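Local coordinates for protein LYND (Lyngbya aestuarii, PDB 4V1T) that probably catalyses the ATP- and magnesium-dependent cyclodehydration of residues in a precursor peptide to azoline heterocycles, as a YcaO-family heterocyclase, at residues G615-L620 with V651-L656; R565-L570 with L675-T680. All blocks are in the same frame, centred on the assembly; numbering follows the deposited sequence.

Interaction 1 of 2, residues G615-L620 with V651-L656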
loop_
_atom_site.group_PDB
_atom_site.type_symbol
_atom_site.label_atom_id
_atom_site.label_comp_id
_atom_site.label_asym_id
_atom_site.label_seq_id
_atom_site.Cartn_x
_atom_site.Cartn_y
_atom_site.Cartn_z
ATOM N N GLY B 615 21.644 28.910 -13.368
ATOM C CA GLY B 615 20.279 29.264 -13.050
ATOM C C GLY B 615 20.155 30.744 -12.765
ATOM O O GLY B 615 21.157 31.464 -12.692
ATOM N N SER B 616 18.914 31.197 -12.608
ATOM C CA SER B 616 18.637 32.601 -12.310
ATOM C C SER B 616 19.047 32.945 -10.875
ATOM O O SER B 616 19.626 33.998 -10.627
ATOM C CB SER B 616 17.151 32.913 -12.530
ATOM O OG SER B 616 16.321 32.082 -11.731
ATOM N N SER B 617 18.756 32.039 -9.946
ATOM C CA SER B 617 19.022 32.260 -8.526
ATOM C C SER B 617 19.757 31.077 -7.908
ATOM O O SER B 617 19.695 29.959 -8.425
ATOM C CB SER B 617 17.714 32.491 -7.787
ATOM O OG SER B 617 16.865 31.368 -7.929
ATOM N N GLU B 618 20.439 31.328 -6.794
ATOM C CA GLU B 618 21.276 30.314 -6.153
ATOM C C GLU B 618 20.483 29.304 -5.321
ATOM O O GLU B 618 20.955 28.202 -5.079
ATOM C CB GLU B 618 22.330 30.980 -5.277
ATOM C CG GLU B 618 23.386 31.724 -6.081
ATOM C CD GLU B 618 24.563 32.170 -5.235
ATOM O OE1 GLU B 618 24.654 31.750 -4.060
ATOM O OE2 GLU B 618 25.399 32.942 -5.751
ATOM N N ARG B 619 19.289 29.702 -4.889
ATOM C CA ARG B 619 18.395 28.846 -4.114
ATOM C C ARG B 619 19.129 28.247 -2.927
ATOM O O ARG B 619 19.229 27.022 -2.790
ATOM C CB ARG B 619 17.824 27.714 -4.980
ATOM C CG ARG B 619 17.268 28.154 -6.323
ATOM C CD ARG B 619 15.759 28.308 -6.343
ATOM N NE ARG B 619 15.245 27.848 -7.633
ATOM C CZ ARG B 619 14.038 28.122 -8.109
ATOM N NH1 ARG B 619 13.207 28.872 -7.411
ATOM N NH2 ARG B 619 13.671 27.653 -9.293
ATOM N N LEU B 620 19.668 29.112 -2.086
ATOM C CA LEU B 620 20.391 28.668 -0.915
ATOM C C LEU B 620 19.446 27.880 -0.028
ATOM O O LEU B 620 18.412 28.366 0.430
ATOM C CB LEU B 620 20.993 29.845 -0.136
ATOM C CG LEU B 620 22.100 30.600 -0.872
ATOM C CD1 LEU B 620 22.527 31.821 -0.072
ATOM C CD2 LEU B 620 23.287 29.684 -1.145
ATOM N N VAL B 651 10.712 23.973 -9.786
ATOM C CA VAL B 651 9.769 25.086 -9.812
ATOM C C VAL B 651 10.496 26.367 -10.226
ATOM O O VAL B 651 11.565 26.654 -9.693
ATOM C CB VAL B 651 9.132 25.305 -8.428
ATOM C CG1 VAL B 651 8.076 26.397 -8.498
ATOM C CG2 VAL B 651 8.526 24.008 -7.908
ATOM N N PRO B 652 9.922 27.155 -11.158
ATOM C CA PRO B 652 10.592 28.414 -11.512
ATOM C C PRO B 652 10.362 29.505 -10.472
ATOM O O PRO B 652 9.439 29.398 -9.664
ATOM C CB PRO B 652 9.945 28.802 -12.855
ATOM C CG PRO B 652 9.080 27.634 -13.250
ATOM C CD PRO B 652 8.716 26.955 -11.973
ATOM N N ASP B 653 11.189 30.548 -10.505
ATOM C CA ASP B 653 11.126 31.622 -9.510
ATOM C C ASP B 653 9.748 32.282 -9.449
ATOM O O ASP B 653 9.311 32.718 -8.384
ATOM C CB ASP B 653 12.203 32.677 -9.796
ATOM C CG ASP B 653 13.621 32.111 -9.702
ATOM O OD1 ASP B 653 13.780 30.961 -9.239
ATOM O OD2 ASP B 653 14.577 32.813 -10.094
ATOM N N GLU B 654 9.064 32.322 -10.588
ATOM C CA GLU B 654 7.759 32.968 -10.686
ATOM C C GLU B 654 6.716 32.245 -9.847
ATOM O O GLU B 654 5.988 32.864 -9.074
ATOM C CB GLU B 654 7.279 33.011 -12.139
ATOM C CG GLU B 654 8.231 33.703 -13.100
ATOM C CD GLU B 654 9.315 32.780 -13.619
ATOM O OE1 GLU B 654 10.176 32.357 -12.815
ATOM O OE2 GLU B 654 9.302 32.475 -14.832
ATOM N N ASN B 655 6.646 30.930 -10.015
ATOM C CA ASN B 655 5.608 30.131 -9.380
ATOM C C ASN B 655 6.001 29.656 -7.997
ATOM O O ASN B 655 5.238 28.941 -7.348
ATOM C CB ASN B 655 5.262 28.931 -10.258
ATOM C CG ASN B 655 4.975 29.327 -11.690
ATOM O OD1 ASN B 655 5.651 28.884 -12.612
ATOM N ND2 ASN B 655 3.976 30.181 -11.880
ATOM N N LEU B 656 7.158 30.074 -7.513
ATOM C CA LEU B 656 7.565 29.717 -6.164
ATOM C C LEU B 656 6.607 30.268 -5.139
ATOM O O LEU B 656 6.247 31.427 -5.164
ATOM C CB LEU B 656 8.948 30.249 -5.865
ATOM C CG LEU B 656 10.104 29.289 -5.999
ATOM C CD1 LEU B 656 11.362 29.983 -5.528
ATOM C CD2 LEU B 656 9.861 28.049 -5.173
#
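Two loops of the YcaO cyclodehydratase family region meet here: residues 615-620, linking strand 605-612 to strand 621-626, and residues 651-656, between helix 630-649 and helix 661-666. The backbones stay apart, the nearest CA atoms, of Ser617 and Asp653, being 8.0 Å from each other, so side chains must bridge the interval. Arg619 spans most of it. Its left-handed backbone conformation directs CB toward the other loop, and CG lies anti to the carbonyl carbon, beside the backbone N. Bends at chi2 and chi3 then carry CD and NE toward the Asp653 carboxylate, with Arg612 and Leu664 packed against the side chain. Farther out, Arg619 NE comes within 3.8 Å of Asp653 OD1, and Arg619 CZ within 3.1 Å of that same oxygen. That oxygen sits over one face of the guanidinium, and the carboxylate and guanidinium planes stand 87° apart. Arg619 NH1 approaches Asp653 OD1 to 2.8 Å in a salt bridge that rests on charge alone, since no N-H points at the oxygen; crowding by Leu656 makes the modelled place of NH1 less certain. Ser617 OG, 3.4 Å from Asp653 OD1, adds at most a weak hydrogen bond. Ser616 OG is the stronger donor, reaching Asp653 OD2 at 2.5 Å from 40° above the carboxylate plane. An alanine at Asp653 would remove both carboxylate oxygens and would probably deprive Arg619 of this countercharge and the serines of their acceptor, loosening the link between the loops. At the other tip of the arginine, Arg619 NH2 donates to Val651 O at a very short 2.4 Å, nearly along the C=O axis, but with an N-H...O angle of only 120°.

Interaction 2 of 2, residues R565-L570 with L675-T680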
loop_
_atom_site.group_PDB
_atom_site.type_symbol
_atom_site.label_atom_id
_atom_site.label_comp_id
_atom_site.label_asym_id
_atom_site.label_seq_id
_atom_site.Cartn_x
_atom_site.Cartn_y
_atom_site.Cartn_z
ATOM N N ARG B 565 32.695 28.321 10.279
ATOM C CA ARG B 565 32.816 26.956 10.772
ATOM C C ARG B 565 33.583 26.079 9.791
ATOM O O ARG B 565 33.558 26.311 8.575
ATOM C CB ARG B 565 31.425 26.357 11.017
ATOM C CG ARG B 565 30.552 27.132 12.003
ATOM C CD ARG B 565 31.184 27.204 13.385
ATOM N NE ARG B 565 31.505 25.877 13.899
ATOM C CZ ARG B 565 32.509 25.609 14.727
ATOM N NH1 ARG B 565 33.307 26.573 15.150
ATOM N NH2 ARG B 565 32.723 24.364 15.127
ATOM N N PRO B 566 34.257 25.042 10.312
ATOM C CA PRO B 566 34.959 24.103 9.435
ATOM C C PRO B 566 34.013 23.137 8.725
ATOM O O PRO B 566 32.964 22.798 9.275
ATOM C CB PRO B 566 35.869 23.347 10.403
ATOM C CG PRO B 566 35.114 23.346 11.684
ATOM C CD PRO B 566 34.366 24.657 11.730
ATOM N N ALA B 567 34.387 22.693 7.529
ATOM C CA ALA B 567 33.613 21.679 6.819
ATOM C C ALA B 567 33.860 20.295 7.408
ATOM O O ALA B 567 34.718 20.115 8.279
ATOM C CB ALA B 567 33.950 21.674 5.333
ATOM N N VAL B 568 33.099 19.329 6.903
ATOM C CA VAL B 568 33.204 17.934 7.325
ATOM C C VAL B 568 33.658 17.075 6.154
ATOM O O VAL B 568 33.025 17.069 5.101
ATOM C CB VAL B 568 31.854 17.407 7.860
ATOM C CG1 VAL B 568 31.985 15.970 8.343
ATOM C CG2 VAL B 568 31.350 18.300 8.990
ATOM N N ASP B 569 34.762 16.356 6.340
ATOM C CA ASP B 569 35.211 15.372 5.366
ATOM C C ASP B 569 34.260 14.184 5.403
ATOM O O ASP B 569 34.340 13.324 6.287
ATOM C CB ASP B 569 36.640 14.925 5.658
ATOM C CG ASP B 569 37.116 13.823 4.721
ATOM O OD1 ASP B 569 36.496 13.604 3.659
ATOM O OD2 ASP B 569 38.120 13.168 5.061
ATOM N N LEU B 570 33.361 14.146 4.427
ATOM C CA LEU B 570 32.332 13.123 4.379
ATOM C C LEU B 570 32.889 11.784 3.927
ATOM O O LEU B 570 32.198 10.781 4.003
ATOM C CB LEU B 570 31.208 13.566 3.449
ATOM C CG LEU B 570 30.488 14.846 3.885
ATOM C CD1 LEU B 570 29.549 15.327 2.792
ATOM C CD2 LEU B 570 29.719 14.633 5.178
ATOM N N LEU B 675 28.224 30.743 5.421
ATOM C CA LEU B 675 27.592 29.532 4.907
ATOM C C LEU B 675 28.609 28.546 4.353
ATOM O O LEU B 675 28.386 27.336 4.383
ATOM C CB LEU B 675 26.580 29.873 3.814
ATOM C CG LEU B 675 25.269 30.538 4.240
ATOM C CD1 LEU B 675 24.396 30.737 3.015
ATOM C CD2 LEU B 675 24.522 29.727 5.285
ATOM N N LEU B 676 29.720 29.055 3.833
ATOM C CA LEU B 676 30.737 28.185 3.267
ATOM C C LEU B 676 31.831 27.973 4.301
ATOM O O LEU B 676 32.035 28.812 5.176
ATOM C CB LEU B 676 31.279 28.752 1.954
ATOM C CG LEU B 676 31.948 30.119 1.973
ATOM C CD1 LEU B 676 33.430 29.987 2.309
ATOM C CD2 LEU B 676 31.756 30.791 0.623
ATOM N N PRO B 677 32.525 26.832 4.229
ATOM C CA PRO B 677 33.516 26.548 5.264
ATOM C C PRO B 677 34.745 27.436 5.162
ATOM O O PRO B 677 35.130 27.828 4.060
ATOM C CB PRO B 677 33.873 25.091 5.002
ATOM C CG PRO B 677 33.642 24.907 3.533
ATOM C CD PRO B 677 32.473 25.781 3.199
ATOM N N ASP B 678 35.354 27.758 6.296
ATOM C CA ASP B 678 36.601 28.511 6.260
ATOM C C ASP B 678 37.744 27.523 6.108
ATOM O O ASP B 678 37.911 26.608 6.919
ATOM C CB ASP B 678 36.780 29.400 7.496
ATOM C CG ASP B 678 36.883 28.614 8.775
ATOM O OD1 ASP B 678 36.149 27.606 8.916
ATOM O OD2 ASP B 678 37.699 29.015 9.637
ATOM N N THR B 679 38.514 27.701 5.041
ATOM C CA THR B 679 39.646 26.839 4.751
ATOM C C THR B 679 40.802 27.094 5.717
ATOM O O THR B 679 41.839 26.443 5.635
ATOM C CB THR B 679 40.126 27.035 3.304
ATOM O OG1 THR B 679 40.263 28.433 3.027
ATOM C CG2 THR B 679 39.129 26.436 2.331
ATOM N N THR B 680 40.616 28.045 6.622
ATOM C CA THR B 680 41.568 28.307 7.693
ATOM C C THR B 680 41.656 27.110 8.635
ATOM O O THR B 680 42.721 26.816 9.168
ATOM C CB THR B 680 41.162 29.562 8.499
ATOM O OG1 THR B 680 41.074 30.687 7.619
ATOM C CG2 THR B 680 42.173 29.868 9.595
HETATM O O HOH W 1 31.271 29.032 8.116
HETATM O O HOH W 2 37.339 23.459 6.968
#
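This is a loop-on-loop contact in the YcaO family region, pairing residues 565-570, which follow helix 538-561, with residues 675-680, which follow helix 661-666; around Pro566 and Pro677 the backbones adopt polyproline II-like angles. Leu675 turns its side chain to Trp558 and Trp559 of helix 538-561. Next, Leu676 O lies 3.0 Å from a water that accepts from Arg565 N at 2.7 Å. At Pro677 the backbones come closest: its CA-H approaches Arg565 O, with the CA 3.3 Å from that oxygen. The Pro677 ring brings CB to 3.4 Å from Ala567 CB, tighter than usual carbon packing, while Trp593 and Leu595 of strand 590-596 also touch the ring. Asp678 N then donates to Arg565 O at 3.2 Å with a fairly straight N-H...O angle of 156°, although the donor stands 40° above the carbonyl plane. The crowded chi1 of Asp678 (63°) swings OD1 to 2.9 Å from the same Arg565 O. Both are acceptors, so no hydrogen bond forms, and the proximity might raise the proton affinity of the carboxylate; OD2 is taken by Gln681 NE2. Finally, Asp678 O accepts from a second water, which in turn receives Ala567 N at 3.1 Å.

How the interactions relate
Both contacts join irregular loops well away from the centre of the chain, and both are partly buried, with interaction 1 including exposed residues such as Ser616. Along the sequence, interaction 1 is nested inside the loop closed by interaction 2. Between segments 651-656 and 675-680 comes helix 661-666, whose residues touch Arg619, Asp653 and Leu656 of interaction 1. Their chemistry differs: interaction 1 relies on charged and hydroxyl side chains across widely spaced backbones, with one backbone carbonyl as acceptor, whereas interaction 2 uses direct backbone approach, waters and proline packing. Although their centres are about 26 Å apart, they meet where Leu620 CD1 packs 3.8 Å from Leu675 CD1.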